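Xanthomonas outer protein D (Xanthomonas euvesicatoria, PDB 2OIX) acts as a type III secreted virulence factor and deSUMOylating cysteine protease, represented here by an inactive mutant of its Ulp1-family catalytic domain. Local coordinates at residues T14-R19 with R175-Q180; F66-Q71 with T142-L147; L29-D34 with R54-D59; S77-D82 with D109-H114. The protein carries 1 engineered substitution. All blocks are in the same frame, centred on the assembly; numbering follows the deposited sequence.

Contact 1: residues T14-R19 with R175-Q180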
loop_
_atom_site.group_PDB
_atom_site.type_symbol
_atom_site.label_atom_id
_atom_site.label_comp_id
_atom_site.label_asym_id
_atom_site.label_seq_id
_atom_site.Cartn_x
_atom_site.Cartn_y
_atom_site.Cartn_z
ATOM N N THR A 14 -8.920 -5.384 1.036
ATOM C CA THR A 14 -7.924 -5.538 2.107
ATOM C C THR A 14 -8.523 -6.004 3.442
ATOM O O THR A 14 -7.859 -6.733 4.198
ATOM C CB THR A 14 -7.010 -4.313 2.272
ATOM O OG1 THR A 14 -7.785 -3.184 2.670
ATOM C CG2 THR A 14 -6.229 -4.018 0.983
ATOM N N ASP A 15 -9.784 -5.632 3.706
ATOM C CA ASP A 15 -10.568 -6.208 4.807
ATOM C C ASP A 15 -10.663 -7.721 4.658
ATOM O O ASP A 15 -10.373 -8.453 5.608
ATOM C CB ASP A 15 -11.986 -5.613 4.874
ATOM C CG ASP A 15 -12.022 -4.247 5.558
ATOM O OD1 ASP A 15 -10.969 -3.774 6.021
ATOM O OD2 ASP A 15 -13.115 -3.633 5.645
ATOM N N ASP A 16 -11.062 -8.186 3.471
ATOM C CA ASP A 16 -11.200 -9.616 3.205
ATOM C C ASP A 16 -9.853 -10.344 3.295
ATOM O O ASP A 16 -9.774 -11.426 3.903
ATOM C CB ASP A 16 -11.864 -9.845 1.849
ATOM C CG ASP A 16 -11.973 -11.311 1.494
ATOM O OD1 ASP A 16 -12.742 -12.037 2.166
ATOM O OD2 ASP A 16 -11.290 -11.744 0.542
ATOM N N LEU A 17 -8.807 -9.759 2.699
ATOM C CA LEU A 17 -7.439 -10.274 2.828
ATOM C C LEU A 17 -7.039 -10.483 4.284
ATOM O O LEU A 17 -6.567 -11.563 4.653
ATOM C CB LEU A 17 -6.407 -9.307 2.200
ATOM C CG LEU A 17 -4.951 -9.795 2.204
ATOM C CD1 LEU A 17 -4.774 -11.193 1.535
ATOM C CD2 LEU A 17 -4.107 -8.744 1.520
ATOM N N ALA A 18 -7.214 -9.437 5.097
ATOM C CA ALA A 18 -6.899 -9.486 6.513
ATOM C C ALA A 18 -7.621 -10.646 7.224
ATOM O O ALA A 18 -7.042 -11.296 8.094
ATOM C CB ALA A 18 -7.215 -8.135 7.184
ATOM N N ARG A 19 -8.865 -10.920 6.828
ATOM C CA ARG A 19 -9.619 -12.044 7.380
ATOM C C ARG A 19 -9.018 -13.371 6.929
ATOM O O ARG A 19 -8.919 -14.320 7.727
ATOM C CB ARG A 19 -11.081 -11.972 6.958
ATOM C CG ARG A 19 -11.856 -10.861 7.646
ATOM C CD ARG A 19 -13.253 -10.701 7.035
ATOM N NE ARG A 19 -13.654 -9.286 6.990
ATOM C CZ ARG A 19 -14.250 -8.699 5.947
ATOM N NH1 ARG A 19 -14.508 -9.387 4.832
ATOM N NH2 ARG A 19 -14.579 -7.413 6.015
ATOM N N ARG A 175 -12.647 -9.389 -8.612
ATOM C CA ARG A 175 -14.107 -9.408 -8.646
ATOM C C ARG A 175 -14.704 -10.558 -7.831
ATOM O O ARG A 175 -15.679 -10.366 -7.108
ATOM C CB ARG A 175 -14.603 -9.509 -10.091
ATOM C CG ARG A 175 -14.527 -8.205 -10.845
ATOM C CD ARG A 175 -15.254 -8.242 -12.192
ATOM N NE ARG A 175 -14.963 -6.991 -12.886
ATOM C CZ ARG A 175 -15.541 -6.564 -14.003
ATOM N NH1 ARG A 175 -16.491 -7.281 -14.605
ATOM N NH2 ARG A 175 -15.164 -5.391 -14.514
ATOM N N ASP A 176 -14.110 -11.741 -7.954
ATOM C CA ASP A 176 -14.553 -12.924 -7.212
ATOM C C ASP A 176 -14.385 -12.735 -5.708
ATOM O O ASP A 176 -15.254 -13.123 -4.933
ATOM C CB ASP A 176 -13.766 -14.159 -7.655
ATOM C CG ASP A 176 -14.445 -14.918 -8.778
ATOM O OD1 ASP A 176 -15.295 -14.338 -9.487
ATOM O OD2 ASP A 176 -14.097 -16.102 -8.955
ATOM N N ARG A 177 -13.254 -12.164 -5.303
ATOM C CA ARG A 177 -12.993 -11.876 -3.891
ATOM C C ARG A 177 -13.877 -10.761 -3.361
ATOM O O ARG A 177 -14.347 -10.836 -2.224
ATOM C CB ARG A 177 -11.509 -11.583 -3.641
ATOM C CG ARG A 177 -10.756 -12.827 -3.193
ATOM C CD ARG A 177 -9.324 -12.782 -3.621
ATOM N NE ARG A 177 -8.639 -14.031 -3.297
ATOM C CZ ARG A 177 -7.339 -14.247 -3.511
ATOM N NH1 ARG A 177 -6.561 -13.290 -4.059
ATOM N NH2 ARG A 177 -6.816 -15.430 -3.184
ATOM N N LEU A 178 -14.126 -9.748 -4.191
ATOM C CA LEU A 178 -15.073 -8.689 -3.860
ATOM C C LEU A 178 -16.527 -9.198 -3.784
ATOM O O LEU A 178 -17.328 -8.674 -3.004
ATOM C CB LEU A 178 -14.974 -7.534 -4.863
ATOM C CG LEU A 178 -13.813 -6.540 -4.818
ATOM C CD1 LEU A 178 -14.019 -5.492 -5.887
ATOM C CD2 LEU A 178 -13.669 -5.888 -3.472
ATOM N N ALA A 179 -16.863 -10.204 -4.598
ATOM C CA ALA A 179 -18.196 -10.812 -4.582
ATOM C C ALA A 179 -18.436 -11.623 -3.308
ATOM O O ALA A 179 -19.582 -11.910 -2.959
ATOM C CB ALA A 179 -18.422 -11.680 -5.824
ATOM N N GLN A 180 -17.358 -12.000 -2.625
ATOM C CA GLN A 180 -17.461 -12.581 -1.288
ATOM C C GLN A 180 -17.395 -11.468 -0.233
ATOM O O GLN A 180 -16.347 -11.218 0.368
ATOM C CB GLN A 180 -16.382 -13.644 -1.063
ATOM C CG GLN A 180 -16.578 -14.928 -1.882
ATOM C CD GLN A 180 -15.272 -15.701 -2.103
ATOM O OE1 GLN A 180 -14.178 -15.117 -2.149
ATOM N NE2 GLN A 180 -15.387 -17.021 -2.248
#

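Contact 2: residues F66-Q71 with T142-L147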
loop_
_atom_site.group_PDB
_atom_site.type_symbol
_atom_site.label_atom_id
_atom_site.label_comp_id
_atom_site.label_asym_id
_atom_site.label_seq_id
_atom_site.Cartn_x
_atom_site.Cartn_y
_atom_site.Cartn_z
ATOM N N PHE A 66 0.979 -1.119 4.438
ATOM C CA PHE A 66 0.617 -0.944 3.030
ATOM C C PHE A 66 -0.300 0.246 2.853
ATOM O O PHE A 66 -1.453 0.224 3.324
ATOM C CB PHE A 66 -0.061 -2.245 2.502
ATOM C CG PHE A 66 0.821 -3.418 2.669
ATOM C CD1 PHE A 66 1.622 -3.851 1.599
ATOM C CD2 PHE A 66 0.948 -4.046 3.938
ATOM C CE1 PHE A 66 2.547 -4.922 1.783
ATOM C CE2 PHE A 66 1.824 -5.109 4.108
ATOM C CZ PHE A 66 2.605 -5.566 3.011
ATOM N N LEU A 67 0.192 1.266 2.152
ATOM C CA LEU A 67 -0.529 2.528 2.009
ATOM C C LEU A 67 -0.889 2.754 0.567
ATOM O O LEU A 67 -0.005 3.039 -0.261
ATOM C CB LEU A 67 0.360 3.694 2.444
ATOM C CG LEU A 67 0.891 3.579 3.896
ATOM C CD1 LEU A 67 2.394 3.660 3.963
ATOM C CD2 LEU A 67 0.323 4.649 4.776
ATOM N N PRO A 68 -2.176 2.565 0.228
ATOM C CA PRO A 68 -2.594 2.828 -1.154
ATOM C C PRO A 68 -2.582 4.364 -1.323
ATOM O O PRO A 68 -3.092 5.094 -0.465
ATOM C CB PRO A 68 -3.995 2.236 -1.232
ATOM C CG PRO A 68 -4.114 1.306 0.027
ATOM C CD PRO A 68 -3.298 2.086 1.063
ATOM N N ILE A 69 -1.961 4.820 -2.406
ATOM C CA ILE A 69 -1.823 6.240 -2.718
ATOM C C ILE A 69 -2.810 6.576 -3.860
ATOM O O ILE A 69 -2.603 6.141 -4.959
ATOM C CB ILE A 69 -0.371 6.567 -3.115
ATOM C CG1 ILE A 69 0.645 6.117 -2.037
ATOM C CG2 ILE A 69 -0.201 8.073 -3.391
ATOM C CD1 ILE A 69 0.436 6.657 -0.673
ATOM N N ASN A 70 -3.859 7.342 -3.567
ATOM C CA ASN A 70 -4.886 7.719 -4.521
ATOM C C ASN A 70 -4.592 9.058 -5.160
ATOM O O ASN A 70 -4.511 10.056 -4.474
ATOM C CB ASN A 70 -6.258 7.790 -3.811
ATOM C CG ASN A 70 -7.408 7.861 -4.765
ATOM O OD1 ASN A 70 -7.259 7.667 -5.979
ATOM N ND2 ASN A 70 -8.589 8.084 -4.222
ATOM N N GLN A 71 -4.440 9.077 -6.472
ATOM C CA GLN A 71 -4.558 10.325 -7.188
ATOM C C GLN A 71 -6.019 10.363 -7.664
ATOM O O GLN A 71 -6.390 9.609 -8.554
ATOM C CB GLN A 71 -3.558 10.428 -8.352
ATOM C CG GLN A 71 -3.427 11.851 -8.903
ATOM C CD GLN A 71 -2.467 12.000 -10.108
ATOM O OE1 GLN A 71 -2.601 12.940 -10.884
ATOM N NE2 GLN A 71 -1.513 11.102 -10.249
ATOM N N THR A 142 -3.048 -6.577 -6.037
ATOM C CA THR A 142 -2.144 -7.675 -6.281
ATOM C C THR A 142 -0.799 -7.517 -5.592
ATOM O O THR A 142 -0.335 -8.488 -4.986
ATOM C CB THR A 142 -1.930 -7.912 -7.797
ATOM O OG1 THR A 142 -3.201 -7.893 -8.448
ATOM C CG2 THR A 142 -1.229 -9.264 -8.015
ATOM N N GLY A 143 -0.203 -6.325 -5.650
ATOM C CA GLY A 143 1.065 -6.094 -4.963
ATOM C C GLY A 143 0.948 -6.293 -3.442
ATOM O O GLY A 143 1.835 -6.927 -2.800
ATOM N N ILE A 144 -0.163 -5.823 -2.868
ATOM C CA ILE A 144 -0.390 -5.977 -1.431
ATOM C C ILE A 144 -0.439 -7.448 -1.036
ATOM O O ILE A 144 0.244 -7.848 -0.086
ATOM C CB ILE A 144 -1.669 -5.224 -0.974
ATOM C CG1 ILE A 144 -1.441 -3.678 -1.037
ATOM C CG2 ILE A 144 -2.059 -5.692 0.446
ATOM C CD1 ILE A 144 -2.713 -2.872 -0.822
ATOM N N GLU A 145 -1.194 -8.214 -1.811
ATOM C CA GLU A 145 -1.481 -9.648 -1.609
ATOM C C GLU A 145 -0.200 -10.517 -1.697
ATOM O O GLU A 145 0.073 -11.333 -0.815
ATOM C CB GLU A 145 -2.474 -10.104 -2.669
ATOM C CG GLU A 145 -2.770 -11.604 -2.670
ATOM C CD GLU A 145 -4.033 -11.955 -1.913
ATOM O OE1 GLU A 145 -4.748 -10.999 -1.514
ATOM O OE2 GLU A 145 -4.324 -13.176 -1.743
ATOM N N VAL A 146 0.556 -10.316 -2.775
ATOM C CA VAL A 146 1.861 -10.929 -3.010
ATOM C C VAL A 146 2.824 -10.610 -1.889
ATOM O O VAL A 146 3.437 -11.514 -1.341
ATOM C CB VAL A 146 2.449 -10.435 -4.344
ATOM C CG1 VAL A 146 3.859 -10.932 -4.543
ATOM C CG2 VAL A 146 1.574 -10.965 -5.533
ATOM N N LEU A 147 2.966 -9.326 -1.573
ATOM C CA LEU A 147 3.913 -8.931 -0.532
ATOM C C LEU A 147 3.484 -9.424 0.890
ATOM O O LEU A 147 4.340 -9.894 1.672
ATOM C CB LEU A 147 4.123 -7.419 -0.579
ATOM C CG LEU A 147 4.876 -6.777 -1.760
ATOM C CD1 LEU A 147 5.040 -5.209 -1.403
ATOM C CD2 LEU A 147 6.287 -7.385 -1.899
#

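Contact 3: residues L29-D34 with R54-D59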
loop_
_atom_site.group_PDB
_atom_site.type_symbol
_atom_site.label_atom_id
_atom_site.label_comp_id
_atom_site.label_asym_id
_atom_site.label_seq_id
_atom_site.Cartn_x
_atom_site.Cartn_y
_atom_site.Cartn_z
ATOM N N LEU A 29 2.183 -8.536 12.009
ATOM C CA LEU A 29 3.159 -7.499 11.567
ATOM C C LEU A 29 2.555 -6.562 10.517
ATOM O O LEU A 29 3.115 -5.508 10.237
ATOM C CB LEU A 29 4.445 -8.098 10.990
ATOM C CG LEU A 29 5.261 -9.160 11.734
ATOM C CD1 LEU A 29 6.511 -9.501 10.914
ATOM C CD2 LEU A 29 5.615 -8.637 13.087
ATOM N N LEU A 30 1.434 -6.958 9.923
ATOM C CA LEU A 30 0.881 -6.251 8.739
ATOM C C LEU A 30 -0.212 -5.271 9.107
ATOM O O LEU A 30 -1.065 -5.583 9.961
ATOM C CB LEU A 30 0.267 -7.251 7.754
ATOM C CG LEU A 30 1.141 -8.418 7.287
ATOM C CD1 LEU A 30 0.346 -9.424 6.466
ATOM C CD2 LEU A 30 2.299 -7.918 6.484
ATOM N N HIS A 31 -0.201 -4.101 8.460
ATOM C CA HIS A 31 -1.342 -3.159 8.539
ATOM C C HIS A 31 -1.735 -2.681 7.126
ATOM O O HIS A 31 -0.901 -2.096 6.427
ATOM C CB HIS A 31 -1.013 -1.959 9.412
ATOM C CG HIS A 31 -2.146 -0.987 9.536
ATOM N ND1 HIS A 31 -3.231 -1.218 10.354
ATOM C CD2 HIS A 31 -2.378 0.203 8.923
ATOM C CE1 HIS A 31 -4.079 -0.209 10.251
ATOM N NE2 HIS A 31 -3.591 0.662 9.381
ATOM N N PHE A 32 -2.968 -2.982 6.703
ATOM C CA PHE A 32 -3.472 -2.510 5.419
ATOM C C PHE A 32 -4.175 -1.193 5.640
ATOM O O PHE A 32 -5.264 -1.112 6.260
ATOM C CB PHE A 32 -4.403 -3.562 4.771
ATOM C CG PHE A 32 -3.768 -4.913 4.663
ATOM C CD1 PHE A 32 -2.474 -5.051 4.150
ATOM C CD2 PHE A 32 -4.450 -6.054 5.085
ATOM C CE1 PHE A 32 -1.874 -6.301 4.049
ATOM C CE2 PHE A 32 -3.841 -7.323 4.990
ATOM C CZ PHE A 32 -2.546 -7.438 4.466
ATOM N N ALA A 33 -3.522 -0.126 5.224
ATOM C CA ALA A 33 -4.155 1.163 5.471
ATOM C C ALA A 33 -5.362 1.432 4.574
ATOM O O ALA A 33 -5.492 0.932 3.418
ATOM C CB ALA A 33 -3.157 2.325 5.424
ATOM N N ASP A 34 -6.307 2.154 5.165
ATOM C CA ASP A 34 -7.458 2.668 4.441
ATOM C C ASP A 34 -6.948 3.868 3.645
ATOM O O ASP A 34 -6.289 4.755 4.203
ATOM C CB ASP A 34 -8.509 3.150 5.442
ATOM C CG ASP A 34 -9.693 3.764 4.764
ATOM O OD1 ASP A 34 -10.657 3.025 4.441
ATOM O OD2 ASP A 34 -9.677 4.979 4.528
ATOM N N ARG A 54 -2.234 9.153 13.940
ATOM C CA ARG A 54 -2.458 8.156 15.011
ATOM C C ARG A 54 -2.798 6.778 14.466
ATOM O O ARG A 54 -2.314 5.757 14.983
ATOM C CB ARG A 54 -3.606 8.588 15.924
ATOM C CG ARG A 54 -3.412 9.919 16.617
ATOM C CD ARG A 54 -4.628 10.241 17.513
ATOM N NE ARG A 54 -4.758 11.680 17.753
ATOM C CZ ARG A 54 -5.807 12.411 17.381
ATOM N NH1 ARG A 54 -6.856 11.845 16.776
ATOM N NH2 ARG A 54 -5.817 13.713 17.643
ATOM N N LEU A 55 -3.659 6.763 13.442
ATOM C CA LEU A 55 -4.154 5.539 12.844
ATOM C C LEU A 55 -3.103 4.827 12.028
ATOM O O LEU A 55 -3.207 3.630 11.842
ATOM C CB LEU A 55 -5.378 5.809 11.966
ATOM C CG LEU A 55 -6.662 6.153 12.730
ATOM C CD1 LEU A 55 -7.679 6.722 11.778
ATOM C CD2 LEU A 55 -7.224 4.924 13.427
ATOM N N LEU A 56 -2.085 5.563 11.565
ATOM C CA LEU A 56 -1.080 4.974 10.674
ATOM C C LEU A 56 0.323 4.920 11.227
ATOM O O LEU A 56 1.171 4.163 10.715
ATOM C CB LEU A 56 -1.050 5.723 9.341
ATOM C CG LEU A 56 -2.330 5.679 8.494
ATOM C CD1 LEU A 56 -2.032 6.532 7.288
ATOM C CD2 LEU A 56 -2.828 4.271 8.033
ATOM N N ALA A 57 0.554 5.742 12.248
ATOM C CA ALA A 57 1.860 5.859 12.903
ATOM C C ALA A 57 1.732 5.963 14.412
ATOM O O ALA A 57 2.648 6.506 15.074
ATOM C CB ALA A 57 2.608 7.062 12.359
ATOM N N GLY A 58 0.638 5.443 14.991
ATOM C CA GLY A 58 0.469 5.445 16.469
ATOM C C GLY A 58 1.372 4.433 17.204
ATOM O O GLY A 58 1.942 3.569 16.511
ATOM N N ASP A 59 1.431 4.479 18.488
ATOM C CA ASP A 59 2.252 3.514 19.231
ATOM C C ASP A 59 1.898 1.994 19.270
ATOM O O ASP A 59 2.670 1.111 19.835
ATOM C CB ASP A 59 2.405 4.079 20.619
ATOM C CG ASP A 59 3.496 5.223 20.700
ATOM O OD1 ASP A 59 4.191 5.550 19.714
ATOM O OD2 ASP A 59 3.654 5.812 21.754
#

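Contact 4: residues S77-D82 with D109-H114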
loop_
_atom_site.group_PDB
_atom_site.type_symbol
_atom_site.label_atom_id
_atom_site.label_comp_id
_atom_site.label_asym_id
_atom_site.label_seq_id
_atom_site.Cartn_x
_atom_site.Cartn_y
_atom_site.Cartn_z
ATOM N N SER A 77 -1.217 4.012 -6.705
ATOM C CA SER A 77 0.052 3.320 -6.554
ATOM C C SER A 77 0.140 2.833 -5.083
ATOM O O SER A 77 -0.793 3.042 -4.275
ATOM C CB SER A 77 1.192 4.238 -6.920
ATOM O OG SER A 77 1.180 5.319 -6.008
ATOM N N LEU A 78 1.256 2.199 -4.748
ATOM C CA LEU A 78 1.401 1.582 -3.468
ATOM C C LEU A 78 2.676 2.032 -2.793
ATOM O O LEU A 78 3.802 1.911 -3.366
ATOM C CB LEU A 78 1.462 0.090 -3.615
ATOM C CG LEU A 78 1.721 -0.715 -2.333
ATOM C CD1 LEU A 78 0.608 -0.444 -1.279
ATOM C CD2 LEU A 78 1.902 -2.233 -2.645
ATOM N N LEU A 79 2.517 2.538 -1.578
ATOM C CA LEU A 79 3.677 2.833 -0.771
ATOM C C LEU A 79 3.715 1.796 0.370
ATOM O O LEU A 79 2.744 1.650 1.105
ATOM C CB LEU A 79 3.564 4.243 -0.145
ATOM C CG LEU A 79 4.752 4.584 0.681
ATOM C CD1 LEU A 79 6.019 4.663 -0.252
ATOM C CD2 LEU A 79 4.503 5.881 1.490
ATOM N N VAL A 80 4.860 1.148 0.593
ATOM C CA VAL A 80 4.985 0.181 1.700
ATOM C C VAL A 80 6.010 0.757 2.681
ATOM O O VAL A 80 7.124 1.199 2.302
ATOM C CB VAL A 80 5.402 -1.236 1.204
ATOM C CG1 VAL A 80 5.596 -2.223 2.390
ATOM C CG2 VAL A 80 4.395 -1.769 0.241
ATOM N N VAL A 81 5.662 0.784 3.943
ATOM C CA VAL A 81 6.605 1.316 4.934
ATOM C C VAL A 81 6.922 0.203 5.961
ATOM O O VAL A 81 5.986 -0.352 6.547
ATOM C CB VAL A 81 6.036 2.550 5.670
ATOM C CG1 VAL A 81 6.868 2.879 6.825
ATOM C CG2 VAL A 81 5.893 3.784 4.754
ATOM N N ASP A 82 8.206 -0.120 6.168
ATOM C CA ASP A 82 8.621 -1.185 7.058
ATOM C C ASP A 82 9.431 -0.546 8.173
ATOM O O ASP A 82 10.589 -0.203 7.984
ATOM C CB ASP A 82 9.465 -2.231 6.305
ATOM C CG ASP A 82 10.235 -3.183 7.257
ATOM O OD1 ASP A 82 9.824 -3.351 8.438
ATOM O OD2 ASP A 82 11.267 -3.772 6.862
ATOM N N ASP A 109 5.435 10.871 -1.433
ATOM C CA ASP A 109 6.448 11.567 -0.681
ATOM C C ASP A 109 5.826 12.373 0.438
ATOM O O ASP A 109 6.376 12.458 1.532
ATOM C CB ASP A 109 7.263 12.487 -1.594
ATOM C CG ASP A 109 8.290 11.723 -2.403
ATOM O OD1 ASP A 109 8.528 10.532 -2.091
ATOM O OD2 ASP A 109 8.862 12.313 -3.344
ATOM N N MET A 110 4.663 12.948 0.162
ATOM C CA MET A 110 3.942 13.708 1.203
ATOM C C MET A 110 3.468 12.748 2.284
ATOM O O MET A 110 3.601 13.049 3.458
ATOM C CB MET A 110 2.718 14.412 0.621
ATOM C CG MET A 110 3.043 15.646 -0.256
ATOM S SD MET A 110 4.218 16.797 0.508
ATOM C CE MET A 110 3.320 17.405 1.949
ATOM N N ALA A 111 2.948 11.583 1.881
ATOM C CA ALA A 111 2.558 10.548 2.837
ATOM C C ALA A 111 3.757 10.176 3.726
ATOM O O ALA A 111 3.639 10.202 4.960
ATOM C CB ALA A 111 1.980 9.294 2.132
ATOM N N ALA A 112 4.903 9.880 3.101
ATOM C CA ALA A 112 6.144 9.543 3.834
ATOM C C ALA A 112 6.528 10.672 4.733
ATOM O O ALA A 112 6.821 10.477 5.899
ATOM C CB ALA A 112 7.286 9.216 2.875
ATOM N N TYR A 113 6.502 11.880 4.200
ATOM C CA TYR A 113 6.829 13.056 5.016
ATOM C C TYR A 113 5.940 13.182 6.269
ATOM O O TYR A 113 6.430 13.391 7.370
ATOM C CB TYR A 113 6.677 14.318 4.180
ATOM C CG TYR A 113 6.840 15.586 4.980
ATOM C CD1 TYR A 113 8.105 16.069 5.297
ATOM C CD2 TYR A 113 5.720 16.329 5.386
ATOM C CE1 TYR A 113 8.257 17.233 6.026
ATOM C CE2 TYR A 113 5.863 17.497 6.111
ATOM C CZ TYR A 113 7.128 17.939 6.426
ATOM O OH TYR A 113 7.254 19.091 7.148
ATOM N N HIS A 114 4.625 13.054 6.085
ATOM C CA HIS A 114 3.682 13.166 7.209
ATOM C C HIS A 114 3.679 11.962 8.160
ATOM O O HIS A 114 3.089 12.029 9.232
ATOM C CB HIS A 114 2.271 13.423 6.699
ATOM C CG HIS A 114 2.086 14.786 6.118
ATOM N ND1 HIS A 114 2.277 15.937 6.850
ATOM C CD2 HIS A 114 1.696 15.181 4.886
ATOM C CE1 HIS A 114 2.042 16.985 6.080
ATOM N NE2 HIS A 114 1.694 16.552 4.882
#

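Contact 1: residues T14-R19 with R175-Q180
R177 passes beside the carboxylate of D16 and touches it with its aliphatic root rather than with its charge. At the base of the chain, R177 CB lies 4.2 Å from D16 OD2. One atom further, R177 CG makes the closest approach, 3.9 Å to D16 OD2, a van der Waals contact between a methylene and a carboxylate oxygen. From CG the chain runs extended and leaves D16 at about a right angle, so that R177 NE ends up 5.2 Å from D16 OD2, too far for a salt bridge, although the guanidinium and carboxylate may still attract weakly. At the tip, NH1 hydrogen-bonds Y13 OH and has a long, weak ion pair with E145 on helix 136-153, while NH2 lies close to the like-charged R20. D16 has its CG anti to the backbone N (chi1 177°), which carries the carboxylate across to helix 171-179; its OD2 is held by a salt bridge to R20 NE. The other oxygen, D16 OD1, faces Q180 O at 4.1 Å, two acceptors with no bond between them. L178 packs on H9 and A12 of the same partner helix. The arrangement is a sparse, partly exposed helix-helix contact at the surface of the Ulp1-type catalytic domain, where the terminal helices 7-20 and 171-179 meet.

Contact 2: residues F66-Q71 with T142-L147
Strand F66-Q71 and helix T142-L147 run nearly antiparallel, at 170° with axes 10.0 Å apart, and approach most closely where the F66 and I144 CA atoms stand 6.8 Å from each other. From there the contact thins out along the strand, and it is wholly apolar and buried. F66 carries most of it. Its CG stands anti to the carbonyl carbon (chi1 -57°), which swings the ring out from the sheet into the angle between I144 and L147, nearly one helical turn apart. L147 CB comes to the rim of the ring near its plane, 3.8 Å from F66 CE1, and L147 CD1 follows at 4.1 Å from the same F66 CE1. I144 approaches obliquely instead: its CG1 sits 4.0 Å from F66 CD1 and also brushes F66 CB, the two side chains sliding past one another in opposite directions. The CG1 branch of I144 then runs on toward the strand, and its terminal CD1 reaches P68 CG at 4.5 Å, a looser end to the row. The F66 ring further meets the ring of F32, their planes about 55° apart, and F66 also touches V80 of the neighbouring strand 75-82. P68 also touches L10 and I144 also touches L17, both on helix 7-20, so that helix joins the same apolar layer. L67 and I69 point to the other side of the sheet, where I69 meets L107 and A111 of helix 102-114; helix 136-153 thus covers one side of strand 64-71 and helix 102-114 the other.

Contact 3: residues L29-D34 with R54-D59
A33 N donates a hydrogen bond to F66 O, a sheet bond that fixes the chain just where A33 turns its methyl to L56. H31 O, two residues before, accepts from F66 N, so both residues that meet the helix are tied to strand 64-71. Across the contact, A33 CB and L56 CD2 lie 3.3 Å apart, a gap tighter than carbons usually pack, whose exact value is doubtful. With CG anti to the carbonyl carbon (chi1 -63°) and CD1 anti to CA (chi2 178°), L56 leads with CD2, across a distance of 7.1 Å between A33 CA and L56 CA. The same CD2 also meets H31: it comes to the imidazole edge near the ring plane, 3.9 Å from H31 NE2. The two side chains lie at about a right angle, and L56 CD2 thus bridges the imidazole and the A33 methyl. H31 NE2 also stands 3.9 Å from L55 O, approached obliquely and too far for a hydrogen bond, so toward the helix the imidazole makes van der Waals contact. D34, which ends the segment 29-34, is the N-cap of helix 35-40, its OD2 taking the backbone N of Q36 and V37. H31 and L56 also rest on V65 and L67 of strand 64-71, while F32 turns away to helices 7-20 and 136-153; the end of helix 46-57 therefore packs against the outermost strand 30-32 from the other side of the sheet.

Contact 4: residues S77-D82 with D109-H114
L79 and the helix D109-H114 meet through one leucine branch that comes up between two alanines. A chi1 of -179° sets L79 CG opposite its backbone N, and CD2 is the methyl that meets the helix: it stands 4.3 Å from A111 CB and equally 4.3 Å from A112 N, so it touches one methyl and the backbone of the next residue. A112 CB lies slightly further, at 4.6 Å from L79 CD2. A111 turns its methyl toward the strand, whereas A112 is set across the approach; with only methyl side chains here, the helix backbone itself comes near the leucine. Contact is loose but fully buried, with L79 also touching H93 and T122. On the same face of the strand S77 OG hydrogen-bonds Q104 NE2, about two turns before A111 on helix 102-114, and also H93 NE2. Behind the strand, L78 and V80 face I144 and L147 of helix 136-153. Helix 102-114 on one side and helix 136-153 on the other leave the sheet between helices on its two sides, the core arrangement of the Ulp1-family catalytic domain.

In the fold
From the N terminus, helix 7-20 opens contact 1, which closes only at the last helix, 171-179, and so encloses the other three. Contact 3 comes first inside it: after strand 30-32 the chain forms helix 35-40, and helix 46-57 then returns to the strand. That loop is shut before strand 64-71 opens contact 2, completed by helix 136-153; contact 4, from strand 75-82 to helix 102-114, nests within it. No two loops cross. Contacts 2, 3 and 4 share the sheet, strand 64-71 bonding to strands 30-32 and 75-82. Contact 1 joins through L17 packing on F32 and I144; contacts 1 and 4 lie on opposite sides of the chain's centre, about 24 Å apart between centres.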